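Local coordinates for protein pyridine synthase TbtD (PDB 5WA4) that probably catalyses the formal [4+2] aza-cycloaddition that builds the central pyridine ring of the thiopeptide antibiotic thiomuracin, engaging the precursor's N-terminal leader peptide, at residues Ile167-Ser180 with Tyr314-Leu328. Sequence-based numbering, arbitrary orientation.
Sequences IAFDLVVATAHALS and YRLVINCTYLHLTRL
Ile167 meets Leu328 methyl to methyl, as branched aliphatic chains suit a buried site, at one end of an antiparallel contact between helices 164-178 and 307-328; the axes of segments 167-178 and 314-328 run at 171° and come within 9.8 Å. This is helix packing inside the largely helical part of a chain of the lantibiotic dehydratase C-terminal family. The short side chain of Ala168 lets the partner close in: both methyls of Leu325 rest on its CB, and Leu325 CD2 lies 3.7 Å from Ala168 CA. Phe169, pointing away from this contact, packs on an apolar side chain of the bound peptide. With Leu171 CG anti to its carbonyl carbon (chi1 -64°), Leu171 CD1 lies 3.6 Å from His324 CD2, at the imidazole edge, while Trp249 stacks on that ring. The branched Val172 uses a single methyl, CG2, against both Leu325 CD1 and the edge of the Tyr322 ring at CE1.

At mid-contact Thr175 supplies a compact side chain with two uses. Its CG2 packs against Ile318 CD1 and Val317 CG1, while OG1 donates to Leu171 O from above the carbonyl plane, and that oxygen also accepts the backbone N-H of Thr175. The hydroxyls of Thr175 and Thr321, 3.2 Å apart between their OG1 atoms, are both hydrogen-bonded to Trp249 NE1 of helix 244-265, which gives these buried polar groups a common partner. Ala176 is small enough for the Tyr314 hydroxyl, itself bonded to Ser190, to sit beside its CB. Beyond the helix end, Leu179 lays CD2 on Val317, and Ser180 OG donates a hydrogen bond to Ala176 O (2.7 Å), a side-chain partner for a carbonyl of the last turn. Leu179 O meets the Tyr314 ring at its edge, 3.2 Å from Tyr314 CD1.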
loop_
_atom_site.group_PDB
_atom_site.type_symbol
_atom_site.label_atom_id
_atom_site.label_comp_id
_atom_site.label_asym_id
_atom_site.label_seq_id
_atom_site.Cartn_x
_atom_site.Cartn_y
_atom_site.Cartn_z
ATOM N N ILE E 167 29.076 23.669 -17.550
ATOM C CA ILE E 167 28.756 24.704 -16.596
ATOM C C ILE E 167 27.943 24.082 -15.452
ATOM O O ILE E 167 28.287 24.241 -14.274
ATOM C CB ILE E 167 27.988 25.852 -17.246
ATOM C CG1 ILE E 167 28.893 26.536 -18.288
ATOM C CG2 ILE E 167 27.488 26.820 -16.168
ATOM C CD1 ILE E 167 28.228 27.672 -19.093
ATOM N N ALA E 168 26.904 23.334 -15.811
ATOM C CA ALA E 168 26.076 22.657 -14.827
ATOM C C ALA E 168 26.898 21.726 -13.948
ATOM O O ALA E 168 26.659 21.641 -12.745
ATOM C CB ALA E 168 24.980 21.900 -15.485
ATOM N N PHE E 169 27.874 21.035 -14.520
ATOM C CA PHE E 169 28.679 20.145 -13.694
ATOM C C PHE E 169 29.371 20.958 -12.601
ATOM O O PHE E 169 29.284 20.611 -11.421
ATOM C CB PHE E 169 29.699 19.386 -14.539
ATOM C CG PHE E 169 30.562 18.424 -13.751
ATOM C CD1 PHE E 169 31.781 18.832 -13.226
ATOM C CD2 PHE E 169 30.159 17.117 -13.543
ATOM C CE1 PHE E 169 32.579 17.946 -12.504
ATOM C CE2 PHE E 169 30.963 16.224 -12.827
ATOM C CZ PHE E 169 32.173 16.640 -12.314
ATOM N N ASP E 170 30.026 22.052 -12.998
ATOM C CA ASP E 170 30.748 22.907 -12.058
ATOM C C ASP E 170 29.812 23.425 -10.938
ATOM O O ASP E 170 30.086 23.213 -9.753
ATOM C CB ASP E 170 31.411 24.099 -12.778
ATOM C CG ASP E 170 32.539 23.692 -13.753
ATOM O OD1 ASP E 170 33.119 22.597 -13.623
ATOM O OD2 ASP E 170 32.869 24.511 -14.646
ATOM N N LEU E 171 28.708 24.077 -11.313
ATOM C CA LEU E 171 27.780 24.640 -10.330
ATOM C C LEU E 171 27.255 23.591 -9.366
ATOM O O LEU E 171 27.325 23.762 -8.147
ATOM C CB LEU E 171 26.607 25.327 -11.021
ATOM C CG LEU E 171 27.038 26.537 -11.844
ATOM C CD1 LEU E 171 25.837 27.290 -12.428
ATOM C CD2 LEU E 171 27.945 27.441 -11.017
ATOM N N VAL E 172 26.733 22.501 -9.908
ATOM C CA VAL E 172 26.189 21.426 -9.079
ATOM C C VAL E 172 27.220 20.900 -8.077
ATOM O O VAL E 172 26.935 20.789 -6.899
ATOM C CB VAL E 172 25.654 20.277 -9.972
ATOM C CG1 VAL E 172 25.815 18.929 -9.316
ATOM C CG2 VAL E 172 24.213 20.540 -10.349
ATOM N N VAL E 173 28.420 20.592 -8.545
ATOM C CA VAL E 173 29.484 20.108 -7.666
ATOM C C VAL E 173 29.864 21.144 -6.593
ATOM O O VAL E 173 30.097 20.789 -5.442
ATOM C CB VAL E 173 30.761 19.740 -8.478
ATOM C CG1 VAL E 173 31.903 19.330 -7.555
ATOM C CG2 VAL E 173 30.477 18.630 -9.464
ATOM N N ALA E 174 29.923 22.417 -6.983
ATOM C CA ALA E 174 30.431 23.471 -6.108
ATOM C C ALA E 174 29.491 23.714 -4.926
ATOM O O ALA E 174 29.935 23.847 -3.773
ATOM C CB ALA E 174 30.642 24.755 -6.883
ATOM N N THR E 175 28.194 23.766 -5.226
ATOM C CA THR E 175 27.167 23.887 -4.210
ATOM C C THR E 175 27.209 22.731 -3.193
ATOM O O THR E 175 27.108 22.965 -1.969
ATOM C CB THR E 175 25.787 23.978 -4.859
ATOM O OG1 THR E 175 25.772 25.109 -5.740
ATOM C CG2 THR E 175 24.701 24.162 -3.816
ATOM N N ALA E 176 27.369 21.496 -3.666
ATOM C CA ALA E 176 27.376 20.365 -2.735
ATOM C C ALA E 176 28.627 20.359 -1.894
ATOM O O ALA E 176 28.622 19.814 -0.794
ATOM C CB ALA E 176 27.249 19.049 -3.456
ATOM N N HIS E 177 29.716 20.942 -2.401
ATOM C CA HIS E 177 30.966 20.909 -1.633
ATOM C C HIS E 177 30.986 22.040 -0.606
ATOM O O HIS E 177 31.301 21.830 0.568
ATOM C CB HIS E 177 32.197 20.999 -2.539
ATOM C CG HIS E 177 33.476 20.703 -1.822
ATOM N ND1 HIS E 177 33.635 19.597 -1.016
ATOM C CD2 HIS E 177 34.639 21.394 -1.746
ATOM C CE1 HIS E 177 34.848 19.604 -0.493
ATOM N NE2 HIS E 177 35.477 20.683 -0.920
ATOM N N ALA E 178 30.630 23.233 -1.061
ATOM C CA ALA E 178 30.740 24.427 -0.255
ATOM C C ALA E 178 29.584 24.574 0.730
ATOM O O ALA E 178 29.802 24.832 1.909
ATOM C CB ALA E 178 30.825 25.655 -1.159
ATOM N N LEU E 179 28.359 24.421 0.247
ATOM C CA LEU E 179 27.201 24.731 1.064
ATOM C C LEU E 179 26.582 23.541 1.789
ATOM O O LEU E 179 25.482 23.670 2.323
ATOM C CB LEU E 179 26.125 25.399 0.214
ATOM C CG LEU E 179 26.467 26.785 -0.324
ATOM C CD1 LEU E 179 26.719 26.713 -1.817
ATOM C CD2 LEU E 179 25.353 27.784 -0.023
ATOM N N SER E 180 27.251 22.393 1.826
ATOM C CA SER E 180 26.778 21.321 2.709
ATOM C C SER E 180 27.678 21.250 3.945
ATOM O O SER E 180 28.718 21.925 4.003
ATOM C CB SER E 180 26.739 19.969 1.990
ATOM O OG SER E 180 28.030 19.423 1.828
ATOM N N TYR E 314 20.440 23.484 3.032
ATOM C CA TYR E 314 21.179 22.843 1.967
ATOM C C TYR E 314 20.230 22.408 0.837
ATOM O O TYR E 314 20.426 22.810 -0.298
ATOM C CB TYR E 314 21.971 21.647 2.489
ATOM C CG TYR E 314 22.661 20.912 1.362
ATOM C CD1 TYR E 314 23.790 21.444 0.754
ATOM C CD2 TYR E 314 22.176 19.700 0.893
ATOM C CE1 TYR E 314 24.419 20.786 -0.293
ATOM C CE2 TYR E 314 22.794 19.036 -0.144
ATOM C CZ TYR E 314 23.916 19.581 -0.736
ATOM O OH TYR E 314 24.533 18.932 -1.779
ATOM N N ARG E 315 19.196 21.620 1.142
ATOM C CA ARG E 315 18.283 21.188 0.098
ATOM C C ARG E 315 17.624 22.367 -0.630
ATOM O O ARG E 315 17.368 22.283 -1.830
ATOM C CB ARG E 315 17.188 20.208 0.607
ATOM C CG ARG E 315 17.642 18.947 1.414
ATOM C CD ARG E 315 16.844 17.669 0.924
ATOM N NE ARG E 315 17.540 17.044 -0.222
ATOM C CZ ARG E 315 18.124 15.841 -0.238
ATOM N NH1 ARG E 315 17.995 14.993 0.783
ATOM N NH2 ARG E 315 18.756 15.443 -1.332
ATOM N N LEU E 316 17.374 23.478 0.047
ATOM C CA LEU E 316 16.744 24.589 -0.662
ATOM C C LEU E 316 17.729 25.190 -1.667
ATOM O O LEU E 316 17.352 25.690 -2.738
ATOM C CB LEU E 316 16.255 25.666 0.307
ATOM C CG LEU E 316 15.506 26.801 -0.390
ATOM C CD1 LEU E 316 14.141 27.065 0.223
ATOM C CD2 LEU E 316 16.348 28.058 -0.362
ATOM N N VAL E 317 19.006 25.129 -1.309
ATOM C CA VAL E 317 20.007 25.873 -2.029
ATOM C C VAL E 317 20.515 25.005 -3.220
ATOM O O VAL E 317 20.655 25.504 -4.350
ATOM C CB VAL E 317 21.117 26.350 -1.042
ATOM C CG1 VAL E 317 22.236 25.354 -0.852
ATOM C CG2 VAL E 317 21.595 27.701 -1.403
ATOM N N ILE E 318 20.705 23.703 -3.011
ATOM C CA ILE E 318 20.952 22.820 -4.143
ATOM C C ILE E 318 19.732 22.835 -5.084
ATOM O O ILE E 318 19.879 22.729 -6.297
ATOM C CB ILE E 318 21.273 21.364 -3.712
ATOM C CG1 ILE E 318 21.854 20.576 -4.885
ATOM C CG2 ILE E 318 20.056 20.648 -3.259
ATOM C CD1 ILE E 318 23.374 20.745 -5.038
ATOM N N ASN E 319 18.529 23.004 -4.545
ATOM C CA ASN E 319 17.370 23.049 -5.422
ATOM C C ASN E 319 17.304 24.336 -6.215
ATOM O O ASN E 319 16.862 24.349 -7.366
ATOM C CB ASN E 319 16.087 22.852 -4.636
ATOM C CG ASN E 319 15.571 21.447 -4.763
ATOM O OD1 ASN E 319 15.927 20.566 -3.972
ATOM N ND2 ASN E 319 14.765 21.209 -5.798
ATOM N N CYS E 320 17.760 25.415 -5.604
ATOM C CA CYS E 320 17.838 26.679 -6.299
ATOM C C CYS E 320 18.868 26.561 -7.452
ATOM O O CYS E 320 18.683 27.123 -8.530
ATOM C CB CYS E 320 18.198 27.801 -5.306
ATOM S SG CYS E 320 16.749 28.459 -4.355
ATOM N N THR E 321 19.945 25.814 -7.230
ATOM C CA THR E 321 20.911 25.594 -8.285
ATOM C C THR E 321 20.252 24.901 -9.481
ATOM O O THR E 321 20.375 25.369 -10.631
ATOM C CB THR E 321 22.091 24.758 -7.811
ATOM O OG1 THR E 321 22.844 25.506 -6.855
ATOM C CG2 THR E 321 22.987 24.401 -8.982
ATOM N N TYR E 322 19.553 23.798 -9.208
ATOM C CA TYR E 322 18.867 23.082 -10.271
ATOM C C TYR E 322 17.943 24.050 -10.990
ATOM O O TYR E 322 17.866 24.015 -12.202
ATOM C CB TYR E 322 18.077 21.888 -9.735
ATOM C CG TYR E 322 18.915 20.794 -9.092
ATOM C CD1 TYR E 322 20.268 20.642 -9.400
ATOM C CD2 TYR E 322 18.346 19.907 -8.183
ATOM C CE1 TYR E 322 21.026 19.641 -8.811
ATOM C CE2 TYR E 322 19.082 18.901 -7.599
ATOM C CZ TYR E 322 20.423 18.766 -7.906
ATOM O OH TYR E 322 21.165 17.765 -7.289
ATOM N N LEU E 323 17.275 24.938 -10.256
ATOM C CA LEU E 323 16.317 25.858 -10.869
ATOM C C LEU E 323 17.021 26.887 -11.779
ATOM O O LEU E 323 16.434 27.370 -12.771
ATOM C CB LEU E 323 15.481 26.569 -9.797
ATOM C CG LEU E 323 14.289 25.887 -9.097
ATOM C CD1 LEU E 323 13.729 26.811 -8.054
ATOM C CD2 LEU E 323 13.173 25.533 -10.064
ATOM N N HIS E 324 18.277 27.194 -11.442
ATOM C CA HIS E 324 19.142 28.061 -12.239
ATOM C C HIS E 324 19.466 27.369 -13.563
ATOM O O HIS E 324 19.251 27.928 -14.628
ATOM C CB HIS E 324 20.421 28.364 -11.458
ATOM C CG HIS E 324 21.396 29.282 -12.148
ATOM N ND1 HIS E 324 21.051 30.538 -12.611
ATOM C CD2 HIS E 324 22.724 29.141 -12.402
ATOM C CE1 HIS E 324 22.120 31.125 -13.122
ATOM N NE2 HIS E 324 23.150 30.302 -13.001
ATOM N N LEU E 325 19.983 26.142 -13.482
ATOM C CA LEU E 325 20.347 25.367 -14.659
ATOM C C LEU E 325 19.156 25.251 -15.629
ATOM O O LEU E 325 19.336 25.375 -16.833
ATOM C CB LEU E 325 20.852 23.973 -14.268
ATOM C CG LEU E 325 21.964 23.931 -13.226
ATOM C CD1 LEU E 325 22.348 22.511 -12.846
ATOM C CD2 LEU E 325 23.184 24.719 -13.659
ATOM N N THR E 326 17.946 25.041 -15.124
ATOM C CA THR E 326 16.784 25.064 -16.012
ATOM C C THR E 326 16.658 26.449 -16.672
ATOM O O THR E 326 16.205 26.571 -17.814
ATOM C CB THR E 326 15.462 24.675 -15.264
ATOM O OG1 THR E 326 15.356 23.249 -15.195
ATOM C CG2 THR E 326 14.210 25.224 -15.977
ATOM N N ARG E 327 17.091 27.494 -15.977
ATOM C CA ARG E 327 17.005 28.840 -16.544
ATOM C C ARG E 327 18.089 29.032 -17.623
ATOM O O ARG E 327 17.963 29.891 -18.500
ATOM C CB ARG E 327 17.156 29.887 -15.448
ATOM C CG ARG E 327 16.509 31.206 -15.725
ATOM C CD ARG E 327 16.800 32.105 -14.547
ATOM N NE ARG E 327 16.433 33.493 -14.777
ATOM C CZ ARG E 327 16.985 34.508 -14.121
ATOM N NH1 ARG E 327 17.927 34.268 -13.215
ATOM N NH2 ARG E 327 16.607 35.756 -14.373
ATOM N N LEU E 328 19.152 28.230 -17.539
ATOM C CA LEU E 328 20.238 28.262 -18.519
ATOM C C LEU E 328 19.897 27.480 -19.798
ATOM O O LEU E 328 20.578 27.622 -20.813
ATOM C CB LEU E 328 21.534 27.701 -17.923
ATOM C CG LEU E 328 22.138 28.374 -16.688
ATOM C CD1 LEU E 328 23.480 27.749 -16.334
ATOM C CD2 LEU E 328 22.287 29.867 -16.889
#